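Local coordinates for CofB (Escherichia coli, PDB 5AX6), which serves as a minor pilin of the CFA/III type IVb pilus of enterotoxigenic Escherichia coli and probably takes part in pilus assembly, at residues K122-D127 / S188-W193; D143-F148 / G222-I227. One frame throughout, in Å; residues are numbered along the deposited sequence.

How the interactions relate
Both interactions belong to the antiparallel sheet of the pilin domain, and they meet at neighbouring strands, 121-130 and 139-148. Their centres lie about 9 Å apart. Interaction 2 is the buried one: two adjacent strands pair through backbone hydrogen bonds, with Phe144, Leu225 and Ile227 against helix 4-25. Interaction 1 is only partly buried. It joins strand 121-130 to a loop through side-chain hydrogen bonds, backed by charged groups. The two are directly joined. Asp124 N lies 2.8 Å from Ile145 O, a probable hydrogen bond, and Trp193 CE2 packs 3.5 Å from Ile145 CG2. Ile145 therefore serves both contacts.

Interaction 1: residues K122-D127 / S188-W193; sequences KIDRID and SGAAGW
Arg125 and Asp124 reach from the strand to Ala190 and Trp193 of the loop at 188-193. The Arg125 chain starts at CB with CG anti to the backbone N (chi1 159°) and runs extended to NE. Arg125 CD passes 3.6 Å from Ala190 O. Arg125 NE gives a nearly straight hydrogen bond of 2.9 Å to Asp127 OD1, on the syn lone pair. NH2 bonds to Asp127 OD2, so the carboxylate is gripped side-on by a two-nitrogen salt bridge. NH1 crosses to the loop. Arg125 NH1 donates to Ala190 O at 2.8 Å in a bent bond, close to the guanidinium plane. Arg125 NH1 also donates to a water oxygen 3.1 Å away, which probably donates to Ala191 O. This network fixes the rotation of the guanidinium, to which Ser68 O adds a bond at NH2 and Phe74 a cation-pi contact. Neighbouring Asp124 and Arg125 both face Ile145 of strand 139-148. This is a classic beta bulge in the antiparallel sheet of the pilin domain. The two residues can thus both turn their side chains to the loop between strands 179-185 and 194-198. Asp124 OD2 accepts the indole N-H of Trp193: Trp193 NE1 lies 2.8 Å from it, with an angle of 170° at the hydrogen. The anti lone pair is used, and the oxygen sits almost in the ring plane. The carboxylate itself is turned 76° from the indole. A salt bridge from Arg185 NH1 reaches the same OD2, which probably favours its negative charge. Trp193 CB comes 4.0 Å from Arg125 NH1.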
loop_
_atom_site.group_PDB
_atom_site.type_symbol
_atom_site.label_atom_id
_atom_site.label_comp_id
_atom_site.label_asym_id
_atom_site.label_seq_id
_atom_site.Cartn_x
_atom_site.Cartn_y
_atom_site.Cartn_z
ATOM N N LYS A 122 33.342 -29.754 -9.618
ATOM C CA LYS A 122 32.326 -30.338 -8.738
ATOM C C LYS A 122 32.594 -29.978 -7.287
ATOM O O LYS A 122 33.742 -29.798 -6.899
ATOM C CB LYS A 122 32.312 -31.864 -8.852
ATOM C CG LYS A 122 32.018 -32.407 -10.232
ATOM C CD LYS A 122 32.128 -33.919 -10.234
ATOM C CE LYS A 122 31.664 -34.492 -11.571
ATOM N NZ LYS A 122 32.173 -35.884 -11.775
ATOM N N ILE A 123 31.550 -29.932 -6.470
ATOM C CA ILE A 123 31.766 -29.790 -5.028
ATOM C C ILE A 123 32.223 -31.111 -4.430
ATOM O O ILE A 123 31.524 -32.118 -4.520
ATOM C CB ILE A 123 30.499 -29.314 -4.302
ATOM C CG1 ILE A 123 30.055 -27.965 -4.863
ATOM C CG2 ILE A 123 30.761 -29.220 -2.786
ATOM C CD1 ILE A 123 28.642 -27.555 -4.466
ATOM N N ASP A 124 33.403 -31.106 -3.814
ATOM C CA ASP A 124 33.994 -32.332 -3.294
ATOM C C ASP A 124 33.796 -32.474 -1.783
ATOM O O ASP A 124 33.823 -33.569 -1.227
ATOM C CB ASP A 124 35.492 -32.365 -3.623
ATOM C CG ASP A 124 36.097 -33.739 -3.424
ATOM O OD1 ASP A 124 35.499 -34.729 -3.908
ATOM O OD2 ASP A 124 37.162 -33.834 -2.779
ATOM N N ARG A 125 33.584 -31.346 -1.122
ATOM C CA ARG A 125 33.634 -31.318 0.322
ATOM C C ARG A 125 33.133 -29.975 0.818
ATOM O O ARG A 125 33.290 -28.955 0.139
ATOM C CB ARG A 125 35.073 -31.580 0.782
ATOM C CG ARG A 125 35.406 -31.108 2.164
ATOM C CD ARG A 125 36.863 -31.424 2.471
ATOM N NE ARG A 125 37.356 -30.609 3.574
ATOM C CZ ARG A 125 38.565 -30.731 4.098
ATOM N NH1 ARG A 125 39.400 -31.650 3.624
ATOM N NH2 ARG A 125 38.929 -29.945 5.102
ATOM N N ILE A 126 32.503 -30.000 1.986
ATOM C CA ILE A 126 31.957 -28.805 2.616
ATOM C C ILE A 126 32.453 -28.727 4.042
ATOM O O ILE A 126 32.446 -29.732 4.763
ATOM C CB ILE A 126 30.418 -28.806 2.597
ATOM C CG1 ILE A 126 29.914 -28.834 1.150
ATOM C CG2 ILE A 126 29.860 -27.592 3.345
ATOM C CD1 ILE A 126 28.412 -29.131 1.029
ATOM N N ASP A 127 32.916 -27.542 4.443
ATOM C CA ASP A 127 33.389 -27.308 5.804
ATOM C C ASP A 127 32.484 -26.290 6.490
ATOM O O ASP A 127 32.418 -25.154 6.038
ATOM C CB ASP A 127 34.840 -26.770 5.821
ATOM C CG ASP A 127 35.872 -27.778 5.304
ATOM O OD1 ASP A 127 35.481 -28.878 4.861
ATOM O OD2 ASP A 127 37.089 -27.451 5.324
ATOM N N SER A 188 43.657 -38.332 -4.339
ATOM C CA SER A 188 42.248 -38.133 -4.664
ATOM C C SER A 188 41.295 -38.176 -3.454
ATOM O O SER A 188 40.080 -38.289 -3.624
ATOM C CB SER A 188 41.817 -39.184 -5.693
ATOM O OG SER A 188 40.573 -38.844 -6.279
ATOM N N GLY A 189 41.837 -38.071 -2.241
ATOM C CA GLY A 189 41.015 -38.180 -1.043
ATOM C C GLY A 189 40.500 -36.842 -0.529
ATOM O O GLY A 189 41.210 -35.839 -0.604
ATOM N N ALA A 190 39.270 -36.822 -0.011
ATOM C CA ALA A 190 38.677 -35.579 0.500
ATOM C C ALA A 190 39.459 -35.048 1.697
ATOM O O ALA A 190 39.489 -33.845 1.942
ATOM C CB ALA A 190 37.221 -35.792 0.881
ATOM N N ALA A 191 40.103 -35.949 2.434
ATOM C CA ALA A 191 40.924 -35.546 3.579
ATOM C C ALA A 191 42.300 -35.018 3.168
ATOM O O ALA A 191 43.042 -34.494 4.000
ATOM C CB ALA A 191 41.081 -36.706 4.542
ATOM N N GLY A 192 42.644 -35.145 1.892
ATOM C CA GLY A 192 43.960 -34.744 1.423
ATOM C C GLY A 192 44.123 -33.268 1.095
ATOM O O GLY A 192 45.242 -32.786 0.939
ATOM N N TRP A 193 43.011 -32.548 0.962
ATOM C CA TRP A 193 43.059 -31.133 0.584
ATOM C C TRP A 193 43.840 -30.272 1.570
ATOM O O TRP A 193 43.709 -30.435 2.777
ATOM C CB TRP A 193 41.637 -30.567 0.471
ATOM C CG TRP A 193 40.851 -31.090 -0.681
ATOM C CD1 TRP A 193 39.730 -31.882 -0.627
ATOM C CD2 TRP A 193 41.108 -30.849 -2.069
ATOM N NE1 TRP A 193 39.276 -32.140 -1.901
ATOM C CE2 TRP A 193 40.106 -31.519 -2.804
ATOM C CE3 TRP A 193 42.089 -30.131 -2.763
ATOM C CZ2 TRP A 193 40.064 -31.500 -4.197
ATOM C CZ3 TRP A 193 42.040 -30.105 -4.145
ATOM C CH2 TRP A 193 41.034 -30.787 -4.849
HETATM O O HOH W 1 42.304 -31.933 4.597
#

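Interaction 2: residues D143-F148 / G222-I227; sequences DFILTF and GLRLSI
Asp143 CG stands anti to its carbonyl carbon (chi1 -70°), and Ser226 OG does the same on the opposing strand (chi1 -61°). These torsions set Asp143 CG and Ser226 OG near each other on one face of an antiparallel strand pair in the pilin-domain sheet. Ser226 OG donates to Asp143 OD1 at 2.6 Å, from above the carboxylate plane. Asp143 and Ser226 form a non-hydrogen-bonded pair, as do Ile145 and Arg224. The Phe144-Leu225 and Leu146-Leu223 pairs are hydrogen-bonded. Each of these two has both reciprocal N-H to C=O bonds. The straightest is Leu146 N to Leu223 O, at 2.7 Å and 176° at the hydrogen. On the face of Asp143 and Arg224, Arg224 CD lies 3.7 Å from Asp143 OD2. Arg224 NH1 and the same OD2 form only a long salt bridge: the oxygen lies off the guanidinium plane, so charges attract without an N-H directed at it. A water bridges the two groups: it accepts from NH1 and probably donates to OD2. Arg141 also forms a salt bridge with OD2. Arg224 NH2 is bonded to Leu63 O, and Tyr181 makes a cation-pi contact with its guanidinium. Phe144, Leu146, Leu223 and Leu225 lie on the other face, where Phe144, Leu225 and Ile227 also touch Ile18 of helix 4-25. Leu146 and Leu225 cross at about a right angle, with Leu146 CD2 3.6 Å from Leu225 CD1. The Phe144 ring meets Ile227 CG1 at its edge, through CE2. At the far end, Phe148 lies against Gly222 and Leu223: Phe148 CE2 stops 3.9 Å from Leu223 CG.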
loop_
_atom_site.group_PDB
_atom_site.type_symbol
_atom_site.label_atom_id
_atom_site.label_comp_id
_atom_site.label_asym_id
_atom_site.label_seq_id
_atom_site.Cartn_x
_atom_site.Cartn_y
_atom_site.Cartn_z
ATOM N N ASP A 143 32.654 -23.220 3.861
ATOM C CA ASP A 143 33.638 -23.395 2.799
ATOM C C ASP A 143 33.235 -24.536 1.875
ATOM O O ASP A 143 32.864 -25.603 2.346
ATOM C CB ASP A 143 35.026 -23.696 3.382
ATOM C CG ASP A 143 35.648 -22.501 4.093
ATOM O OD1 ASP A 143 35.228 -21.347 3.834
ATOM O OD2 ASP A 143 36.582 -22.727 4.899
ATOM N N PHE A 144 33.347 -24.306 0.571
ATOM C CA PHE A 144 33.084 -25.321 -0.442
ATOM C C PHE A 144 34.372 -25.599 -1.206
ATOM O O PHE A 144 34.943 -24.688 -1.804
ATOM C CB PHE A 144 31.991 -24.855 -1.413
ATOM C CG PHE A 144 30.660 -24.623 -0.764
ATOM C CD1 PHE A 144 29.698 -25.630 -0.736
ATOM C CD2 PHE A 144 30.368 -23.399 -0.179
ATOM C CE1 PHE A 144 28.462 -25.422 -0.125
ATOM C CE2 PHE A 144 29.143 -23.174 0.417
ATOM C CZ PHE A 144 28.182 -24.188 0.447
ATOM N N ILE A 145 34.837 -26.841 -1.165
ATOM C CA ILE A 145 36.034 -27.227 -1.905
ATOM C C ILE A 145 35.576 -27.809 -3.226
ATOM O O ILE A 145 34.843 -28.800 -3.254
ATOM C CB ILE A 145 36.907 -28.247 -1.134
ATOM C CG1 ILE A 145 37.602 -27.569 0.054
ATOM C CG2 ILE A 145 37.961 -28.867 -2.045
ATOM C CD1 ILE A 145 36.661 -27.202 1.182
ATOM N N LEU A 146 35.968 -27.152 -4.309
ATOM C CA LEU A 146 35.595 -27.578 -5.654
ATOM C C LEU A 146 36.773 -28.264 -6.314
ATOM O O LEU A 146 37.851 -27.683 -6.402
ATOM C CB LEU A 146 35.148 -26.386 -6.498
ATOM C CG LEU A 146 33.700 -25.916 -6.342
ATOM C CD1 LEU A 146 33.337 -25.829 -4.881
ATOM C CD2 LEU A 146 33.513 -24.569 -7.039
ATOM N N THR A 147 36.569 -29.499 -6.763
ATOM C CA THR A 147 37.639 -30.240 -7.409
ATOM C C THR A 147 37.626 -30.017 -8.924
ATOM O O THR A 147 36.567 -30.005 -9.561
ATOM C CB THR A 147 37.544 -31.739 -7.091
ATOM O OG1 THR A 147 38.638 -32.425 -7.706
ATOM C CG2 THR A 147 36.219 -32.318 -7.590
ATOM N N PHE A 148 38.819 -29.796 -9.471
ATOM C CA PHE A 148 39.055 -29.691 -10.907
ATOM C C PHE A 148 39.364 -31.062 -11.482
ATOM O O PHE A 148 40.308 -31.718 -11.041
ATOM C CB PHE A 148 40.243 -28.776 -11.204
ATOM C CG PHE A 148 39.905 -27.322 -11.328
ATOM C CD1 PHE A 148 39.113 -26.865 -12.365
ATOM C CD2 PHE A 148 40.453 -26.394 -10.449
ATOM C CE1 PHE A 148 38.832 -25.510 -12.494
ATOM C CE2 PHE A 148 40.181 -25.041 -10.574
ATOM C CZ PHE A 148 39.366 -24.600 -11.597
ATOM N N GLY A 222 42.259 -27.445 -6.775
ATOM C CA GLY A 222 40.857 -27.122 -6.621
ATOM C C GLY A 222 40.738 -25.700 -6.126
ATOM O O GLY A 222 41.744 -25.015 -5.946
ATOM N N LEU A 223 39.505 -25.250 -5.924
ATOM C CA LEU A 223 39.246 -23.933 -5.363
ATOM C C LEU A 223 38.401 -24.085 -4.119
ATOM O O LEU A 223 37.447 -24.867 -4.102
ATOM C CB LEU A 223 38.517 -23.027 -6.359
ATOM C CG LEU A 223 39.243 -22.618 -7.641
ATOM C CD1 LEU A 223 38.241 -21.952 -8.581
ATOM C CD2 LEU A 223 40.400 -21.684 -7.324
ATOM N N ARG A 224 38.744 -23.340 -3.080
ATOM C CA ARG A 224 37.880 -23.269 -1.917
ATOM C C ARG A 224 37.106 -21.959 -1.965
ATOM O O ARG A 224 37.701 -20.879 -1.958
ATOM C CB ARG A 224 38.694 -23.374 -0.624
ATOM C CG ARG A 224 37.824 -23.427 0.625
ATOM C CD ARG A 224 38.654 -23.388 1.888
ATOM N NE ARG A 224 39.340 -22.112 2.067
ATOM C CZ ARG A 224 40.082 -21.822 3.132
ATOM N NH1 ARG A 224 40.222 -22.722 4.096
ATOM N NH2 ARG A 224 40.686 -20.646 3.227
ATOM N N LEU A 225 35.780 -22.053 -2.046
ATOM C CA LEU A 225 34.938 -20.869 -2.040
ATOM C C LEU A 225 34.350 -20.693 -0.652
ATOM O O LEU A 225 33.702 -21.612 -0.142
ATOM C CB LEU A 225 33.804 -20.982 -3.068
ATOM C CG LEU A 225 34.149 -21.339 -4.512
ATOM C CD1 LEU A 225 32.863 -21.492 -5.328
ATOM C CD2 LEU A 225 35.024 -20.255 -5.111
ATOM N N SER A 226 34.574 -19.528 -0.042
ATOM C CA SER A 226 34.082 -19.259 1.310
ATOM C C SER A 226 32.878 -18.333 1.276
ATOM O O SER A 226 32.932 -17.280 0.646
ATOM C CB SER A 226 35.171 -18.623 2.182
ATOM O OG SER A 226 36.290 -19.481 2.309
ATOM N N ILE A 227 31.810 -18.727 1.962
ATOM C CA ILE A 227 30.608 -17.895 2.066
ATOM C C ILE A 227 30.328 -17.540 3.516
ATOM O O ILE A 227 30.371 -18.405 4.393
ATOM C CB ILE A 227 29.359 -18.596 1.506
ATOM C CG1 ILE A 227 29.656 -19.274 0.166
ATOM C CG2 ILE A 227 28.185 -17.606 1.447
ATOM C CD1 ILE A 227 29.744 -18.327 -1.014
HETATM O O HOH W 2 38.190 -24.895 5.017
#